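Local coordinates for inorganic pyrophosphatase (Neisseria gonorrhoeae, PDB 5TEA), which catalyses the magnesium-dependent hydrolysis of inorganic pyrophosphate to two phosphate ions and works as a homohexamer, at the interface of chains A and B and the interface of chains A and C. Coordinates in Å, arbitrary orientation; residue numbers count along the deposited sequence, not the author numbering. Chains: chain A/B/C, Inorganic pyrophosphatase.

Contact 1: the interface of chains A and B. Residues chain A 87-89, 93-95, 119; chain B 38, 40, 50-51, 54.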
# COMPACT_ATOMS: atom_id res chain seq x y z
N GLN A 87 -11.52 -0.18 5.29
CA GLN A 87 -10.30 0.49 4.90
C GLN A 87 -10.10 1.73 5.77
O GLN A 87 -11.06 2.40 6.14
CB GLN A 87 -10.32 0.89 3.42
CG GLN A 87 -10.46 -0.29 2.46
CD GLN A 87 -9.35 -1.34 2.60
OE1 GLN A 87 -8.25 -1.06 3.08
NE2 GLN A 87 -9.65 -2.57 2.18
N PRO A 88 -8.85 2.06 6.10
CA PRO A 88 -8.60 3.12 7.08
C PRO A 88 -9.07 4.48 6.59
O PRO A 88 -9.10 4.76 5.39
CB PRO A 88 -7.07 3.09 7.26
CG PRO A 88 -6.67 1.70 6.83
CD PRO A 88 -7.63 1.33 5.73
N LEU A 89 -9.43 5.32 7.54
CA LEU A 89 -9.88 6.69 7.33
C LEU A 89 -8.72 7.65 7.58
O LEU A 89 -7.94 7.45 8.52
CB LEU A 89 -11.04 7.00 8.27
CG LEU A 89 -12.00 8.15 7.97
CD1 LEU A 89 -12.61 8.03 6.58
CD2 LEU A 89 -13.09 8.25 9.04
N VAL A 93 -10.79 13.94 8.80
CA VAL A 93 -12.13 13.85 8.23
C VAL A 93 -13.12 13.65 9.37
O VAL A 93 -12.82 12.93 10.33
CB VAL A 93 -12.19 12.69 7.22
CG1 VAL A 93 -13.56 12.53 6.66
CG2 VAL A 93 -11.17 12.90 6.10
N PHE A 94 -14.29 14.27 9.29
CA PHE A 94 -15.34 14.01 10.27
C PHE A 94 -16.50 13.30 9.61
O PHE A 94 -16.64 13.29 8.38
CB PHE A 94 -15.79 15.31 10.96
CG PHE A 94 -16.82 16.09 10.20
CD1 PHE A 94 -16.43 17.04 9.27
CD2 PHE A 94 -18.17 15.91 10.44
CE1 PHE A 94 -17.37 17.78 8.58
CE2 PHE A 94 -19.12 16.64 9.74
CZ PHE A 94 -18.72 17.57 8.82
N LEU A 95 -17.34 12.66 10.43
CA LEU A 95 -18.45 11.89 9.87
C LEU A 95 -19.55 11.72 10.90
O LEU A 95 -19.33 11.83 12.11
CB LEU A 95 -18.00 10.51 9.39
CG LEU A 95 -17.69 9.45 10.46
CD1 LEU A 95 -17.83 8.05 9.88
CD2 LEU A 95 -16.29 9.64 11.04
N PRO A 119 -19.43 3.95 10.50
CA PRO A 119 -20.05 5.05 9.75
C PRO A 119 -21.55 4.83 9.69
O PRO A 119 -22.02 3.69 9.59
CB PRO A 119 -19.40 4.94 8.36
CG PRO A 119 -18.14 4.15 8.58
CD PRO A 119 -18.49 3.18 9.67
N HIS B 38 -14.40 5.98 -0.19
CA HIS B 38 -14.91 6.84 0.87
C HIS B 38 -15.46 8.09 0.21
O HIS B 38 -14.72 8.82 -0.45
CB HIS B 38 -13.81 7.18 1.87
CG HIS B 38 -13.33 6.01 2.66
ND1 HIS B 38 -12.21 6.06 3.47
CD2 HIS B 38 -13.81 4.74 2.77
CE1 HIS B 38 -12.03 4.89 4.05
NE2 HIS B 38 -12.99 4.07 3.65
N ILE B 40 -16.08 11.47 0.39
CA ILE B 40 -15.70 12.64 1.17
C ILE B 40 -16.14 13.89 0.42
O ILE B 40 -16.07 13.95 -0.81
CB ILE B 40 -14.18 12.64 1.46
CG1 ILE B 40 -13.83 11.43 2.34
CG2 ILE B 40 -13.76 13.95 2.16
CD1 ILE B 40 -12.35 11.09 2.37
N GLN B 50 -16.07 16.18 5.11
CA GLN B 50 -16.97 15.22 5.73
C GLN B 50 -16.97 13.93 4.93
O GLN B 50 -17.05 13.95 3.70
CB GLN B 50 -18.39 15.79 5.80
CG GLN B 50 -19.43 14.81 6.37
CD GLN B 50 -20.75 15.49 6.63
OE1 GLN B 50 -20.94 16.66 6.27
NE2 GLN B 50 -21.68 14.77 7.26
N LEU B 51 -16.85 12.81 5.64
CA LEU B 51 -17.07 11.49 5.07
C LEU B 51 -18.57 11.25 5.08
O LEU B 51 -19.14 10.90 6.11
CB LEU B 51 -16.33 10.43 5.87
CG LEU B 51 -16.29 8.95 5.46
CD1 LEU B 51 -17.51 8.18 5.92
CD2 LEU B 51 -16.10 8.82 3.98
N ILE B 54 -19.63 5.38 3.18
CA ILE B 54 -18.77 4.39 2.56
C ILE B 54 -19.51 3.88 1.32
O ILE B 54 -20.65 3.44 1.43
CB ILE B 54 -18.46 3.23 3.52
CG1 ILE B 54 -17.97 3.74 4.88
CG2 ILE B 54 -17.45 2.27 2.89
CD1 ILE B 54 -16.57 4.37 4.84
O HOH W 1 -13.93 1.34 4.14
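A parallel beta bridge between subunits, with the start of A strand 94-107 set against B strand 48-54, brings A:Phe94 beside B:Gln50 and A:Leu95 beside B:Leu51. The backbone N of B:Leu51 donates to the carbonyl O of A:Phe94 at 2.8 Å, nearly along the C=O axis. Next to this bond the aliphatic part of B:Gln50 lies over one face of the A:Phe94 ring, with CB 3.9 Å from the ring centroid. B:Gln50 CG is anti to its backbone N (chi1 177°) and the chain runs extended, which carries the amide past the rim at CZ and CE2, its plane turned 30° from that of the ring. B:Leu51 fills the middle of the patch: its CB meets A:Val93 CG1 at 3.6 Å, its CG faces A:Leu89 CD1, and its side chain runs alongside that of A:Leu95, pointing the same way. A:Leu89 CD1 also touches the imidazole of B:His38, 3.7 Å from ND1. The edge of that imidazole is turned to the A:Gln87–A:Pro88 backbone, and a water in the ring plane, 2.9 Å from B:His38 NE2, links it to the backbone N of A:Gln87. Farther along, A:Pro119 CG rests on B:Ile54 CG1 at 3.7 Å. The patch thus joins the A loop residues 87-89 and 93, the start of strand 94-107 and the end of strand 114-119 to B strands 38-43 and 48-54.

Contact 2: the interface of chains A and C. Residues chain A 138, 141-142, 145; chain C 56-58, 153.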
# COMPACT_ATOMS: atom_id res chain seq x y z
N GLN A 138 -13.99 -12.37 17.77
CA GLN A 138 -12.53 -12.36 17.73
C GLN A 138 -11.98 -10.97 17.41
O GLN A 138 -10.86 -10.65 17.83
CB GLN A 138 -12.04 -13.40 16.72
CG GLN A 138 -10.55 -13.66 16.75
CD GLN A 138 -10.13 -14.63 17.85
OE1 GLN A 138 -10.81 -14.77 18.88
NE2 GLN A 138 -9.01 -15.31 17.64
N LYS A 141 -11.90 -9.38 20.77
CA LYS A 141 -10.80 -9.87 21.60
C LYS A 141 -9.47 -9.23 21.21
O LYS A 141 -8.63 -8.95 22.07
CB LYS A 141 -10.70 -11.40 21.51
CG LYS A 141 -11.83 -12.12 22.26
CD LYS A 141 -11.77 -13.65 22.08
CE LYS A 141 -12.94 -14.34 22.80
NZ LYS A 141 -13.03 -15.83 22.59
N GLN A 142 -9.27 -8.99 19.91
CA GLN A 142 -8.06 -8.30 19.45
C GLN A 142 -8.01 -6.87 19.97
O GLN A 142 -6.97 -6.41 20.47
CB GLN A 142 -8.01 -8.31 17.92
CG GLN A 142 -7.80 -9.68 17.35
CD GLN A 142 -7.63 -9.61 15.87
OE1 GLN A 142 -6.72 -8.94 15.39
NE2 GLN A 142 -8.52 -10.27 15.13
N PHE A 145 -7.18 -7.01 23.62
CA PHE A 145 -5.75 -7.28 23.82
C PHE A 145 -4.91 -6.03 23.55
O PHE A 145 -4.01 -5.70 24.34
CB PHE A 145 -5.29 -8.44 22.94
CG PHE A 145 -3.85 -8.85 23.18
CD1 PHE A 145 -2.80 -8.16 22.55
CD2 PHE A 145 -3.54 -9.90 24.02
CE1 PHE A 145 -1.48 -8.52 22.77
CE2 PHE A 145 -2.22 -10.26 24.25
CZ PHE A 145 -1.19 -9.58 23.63
N PRO C 56 -4.57 -13.53 14.01
CA PRO C 56 -5.12 -12.22 14.37
C PRO C 56 -4.32 -11.10 13.72
O PRO C 56 -3.09 -11.11 13.73
CB PRO C 56 -4.97 -12.19 15.90
CG PRO C 56 -5.09 -13.66 16.29
CD PRO C 56 -4.36 -14.40 15.19
N ALA C 57 -5.04 -10.12 13.15
CA ALA C 57 -4.37 -9.00 12.50
C ALA C 57 -3.44 -8.26 13.45
O ALA C 57 -2.42 -7.71 13.02
CB ALA C 57 -5.39 -8.02 11.92
N ILE C 58 -3.77 -8.20 14.74
CA ILE C 58 -2.87 -7.53 15.68
C ILE C 58 -1.55 -8.28 15.85
O ILE C 58 -0.62 -7.73 16.44
CB ILE C 58 -3.53 -7.35 17.06
CG1 ILE C 58 -3.89 -8.71 17.69
CG2 ILE C 58 -4.79 -6.45 16.93
CD1 ILE C 58 -4.32 -8.64 19.17
N LEU C 153 -4.72 -15.40 22.10
CA LEU C 153 -6.18 -15.44 21.94
C LEU C 153 -6.71 -16.87 21.90
O LEU C 153 -7.89 -17.08 22.16
CB LEU C 153 -6.63 -14.67 20.71
CG LEU C 153 -6.29 -13.18 20.65
CD1 LEU C 153 -7.13 -12.51 19.58
CD2 LEU C 153 -6.51 -12.52 22.00
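The side-chain carbonyl OE1 of A:Gln142 accepts a fairly straight hydrogen bond of 3.1 Å from the backbone N of C:Ile58. The donor is tilted 22° from the plane of the amide. C:Ala57 N comes about as near to A:Gln142 OE1, but its N-H points elsewhere, so no hydrogen bond forms. A:Gln142 reaches the turn with CG anti to its carbonyl carbon (chi1 -67°) and its chain extended beyond CG, which brings the amide carbon CD against C:Pro56 CB at 3.7 Å. The stem of the glutamine is packed from two directions. C:Leu153 crosses it at about a right angle, CD1 lying 3.7 Å from A:Gln142 CG, while C:Ile58 brings CG2 to A:Gln142 CB at 3.8 Å. The CG1 branch of C:Ile58 stands between its backbone N and carbonyl carbon (chi1 62°), and its tip CD1 meets the rim of the A:Phe145 ring at CD1, 3.7 Å away. On the other flank C:Leu153 CD1 also touches the amide of A:Gln138, 3.9 Å from NE2, and its second methyl, CD2, lies near the carbonyl O of A:Lys141. Apolar branches of C:Leu153 and C:Ile58 thus flank the stem of A:Gln142, whose amide oxygen accepts a backbone N-H. One side of helix 137-149 in chain A receives the 3-10 turn 57-59 and the loop residue 153 of chain C, and the two-fold axis repeats the contact with the chains exchanged.

Contact 3: the interface of chains A and B. Residues chain A 119, 121-124; chain B 37, 54-57.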
# COMPACT_ATOMS: atom_id res chain seq x y z
N PRO A 119 -19.43 3.95 10.50
CA PRO A 119 -20.05 5.05 9.75
C PRO A 119 -21.55 4.83 9.69
O PRO A 119 -22.02 3.69 9.59
CB PRO A 119 -19.40 4.94 8.36
CG PRO A 119 -18.14 4.15 8.58
CD PRO A 119 -18.49 3.18 9.67
N ASP A 121 -23.60 5.53 7.40
CA ASP A 121 -24.09 5.20 6.07
C ASP A 121 -22.99 4.35 5.45
O ASP A 121 -22.01 4.89 4.94
CB ASP A 121 -24.37 6.47 5.26
CG ASP A 121 -25.07 6.20 3.92
OD1 ASP A 121 -25.14 5.03 3.50
OD2 ASP A 121 -25.54 7.17 3.30
N ASP A 122 -23.10 3.02 5.53
CA ASP A 122 -22.07 2.14 5.00
C ASP A 122 -22.67 1.27 3.90
O ASP A 122 -23.26 0.22 4.18
CB ASP A 122 -21.45 1.28 6.10
CG ASP A 122 -20.26 0.46 5.60
OD1 ASP A 122 -20.18 0.17 4.38
OD2 ASP A 122 -19.40 0.12 6.42
N ARG A 123 -22.45 1.67 2.65
CA ARG A 123 -22.98 0.94 1.50
C ARG A 123 -22.02 -0.10 0.96
O ARG A 123 -22.31 -0.72 -0.07
CB ARG A 123 -23.39 1.94 0.42
CG ARG A 123 -24.37 2.96 1.00
CD ARG A 123 -24.99 3.89 -0.00
NE ARG A 123 -25.75 4.93 0.69
CZ ARG A 123 -26.49 5.85 0.09
NH1 ARG A 123 -26.58 5.88 -1.23
NH2 ARG A 123 -27.13 6.76 0.81
N ASN A 124 -20.90 -0.33 1.64
CA ASN A 124 -20.02 -1.45 1.32
C ASN A 124 -20.47 -2.74 1.99
O ASN A 124 -20.43 -3.81 1.37
CB ASN A 124 -18.58 -1.14 1.73
CG ASN A 124 -17.62 -2.25 1.34
OD1 ASN A 124 -17.60 -2.69 0.19
ND2 ASN A 124 -16.85 -2.73 2.31
N ASN B 37 -12.99 4.27 -1.82
CA ASN B 37 -14.44 4.14 -1.78
C ASN B 37 -15.05 4.91 -0.60
O ASN B 37 -16.09 4.52 -0.07
CB ASN B 37 -14.85 2.67 -1.71
CG ASN B 37 -14.52 2.03 -0.37
OD1 ASN B 37 -13.46 2.27 0.21
ND2 ASN B 37 -15.41 1.18 0.11
N ILE B 54 -19.63 5.38 3.18
CA ILE B 54 -18.77 4.39 2.56
C ILE B 54 -19.51 3.88 1.32
O ILE B 54 -20.65 3.44 1.43
CB ILE B 54 -18.46 3.23 3.52
CG1 ILE B 54 -17.97 3.74 4.88
CG2 ILE B 54 -17.45 2.27 2.89
CD1 ILE B 54 -16.57 4.37 4.84
N GLU B 55 -18.86 3.96 0.16
CA GLU B 55 -19.36 3.39 -1.08
C GLU B 55 -18.99 1.92 -1.21
O GLU B 55 -18.03 1.46 -0.59
CB GLU B 55 -18.79 4.16 -2.28
CG GLU B 55 -19.03 5.67 -2.26
CD GLU B 55 -20.41 6.06 -2.75
OE1 GLU B 55 -20.57 7.19 -3.25
OE2 GLU B 55 -21.35 5.23 -2.65
N PRO B 56 -19.70 1.16 -2.04
CA PRO B 56 -19.25 -0.20 -2.34
C PRO B 56 -17.81 -0.21 -2.82
O PRO B 56 -17.40 0.61 -3.65
CB PRO B 56 -20.22 -0.65 -3.45
CG PRO B 56 -21.46 0.19 -3.22
CD PRO B 56 -20.93 1.53 -2.76
N ALA B 57 -17.02 -1.16 -2.29
CA ALA B 57 -15.61 -1.25 -2.64
C ALA B 57 -15.42 -1.43 -4.14
O ALA B 57 -14.43 -0.94 -4.70
CB ALA B 57 -14.94 -2.39 -1.88
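With CG anti to the backbone N (chi1 -177°), A:Asn124 swings its amide toward the start of a 3-10 turn in chain B, where OD1 accepts a hydrogen bond of 3.0 Å from the N of B:Ala57. The donor stands above the carbonyl plane, 44° out of it, and B:Ala57 CB lies against the same oxygen. A:Asp122 also holds CG anti to its N (chi1 -174°), and its carboxylate lies against B:Ile54, OD1 being 3.6 Å from CB. This OD1 also takes the backbone N-H of A:Asn124 at 2.9 Å, a hydrogen bond within the loop that probably helps to position A:Asn124. Between these side chains the backbones form a parallel bridge around A:Asp122. B:Ile54 N donates to the carbonyl O of A:Asp121 at 3.0 Å, and B:Ile54 O receives the N-H of A:Arg123 at 2.8 Å. The CG2 branch of B:Ile54 then meets A:Asn124 CB. A:Arg123 turns its extended chain back on its own loop and holds A:Asp121 side-on: NE lies 2.9 Å from OD1 in a salt bridge, and NH2 donates a hydrogen bond to OD2, which lies out of the guanidinium plane. Across the contact, its carbonyl O approaches B:Pro56 CG at 3.4 Å. Within chain B, B:Asn37 ND2 donates to the carbonyl O of B:Glu55, which probably steadies the segment that A:Asn124 packs against. The loop following A strand 114-119 thus runs along the end of B strand 48-54 and on to turn 57-59.

Contacts 1 and 3 belong to one A–B interface. Their centres, taken over C-alpha atoms, are about 9 Å apart, and both include A:Pro119 and B:Ile54, so strand 48-54 of chain B is engaged first along its edge and then at its end. Contact 2 lies about 24 Å from either, on a different face of chain A, and follows a two-fold. The same proline and alanine serve in both kinds of interface: B:Pro56 and B:Ala57 face the loop carrying A:Asn124 in contact 3, C:Pro56 and C:Ala57 face A:Gln142 of helix 137-149 in contact 2. Each subunit thus joins different neighbours through distinct surfaces, consistent with the homohexamer.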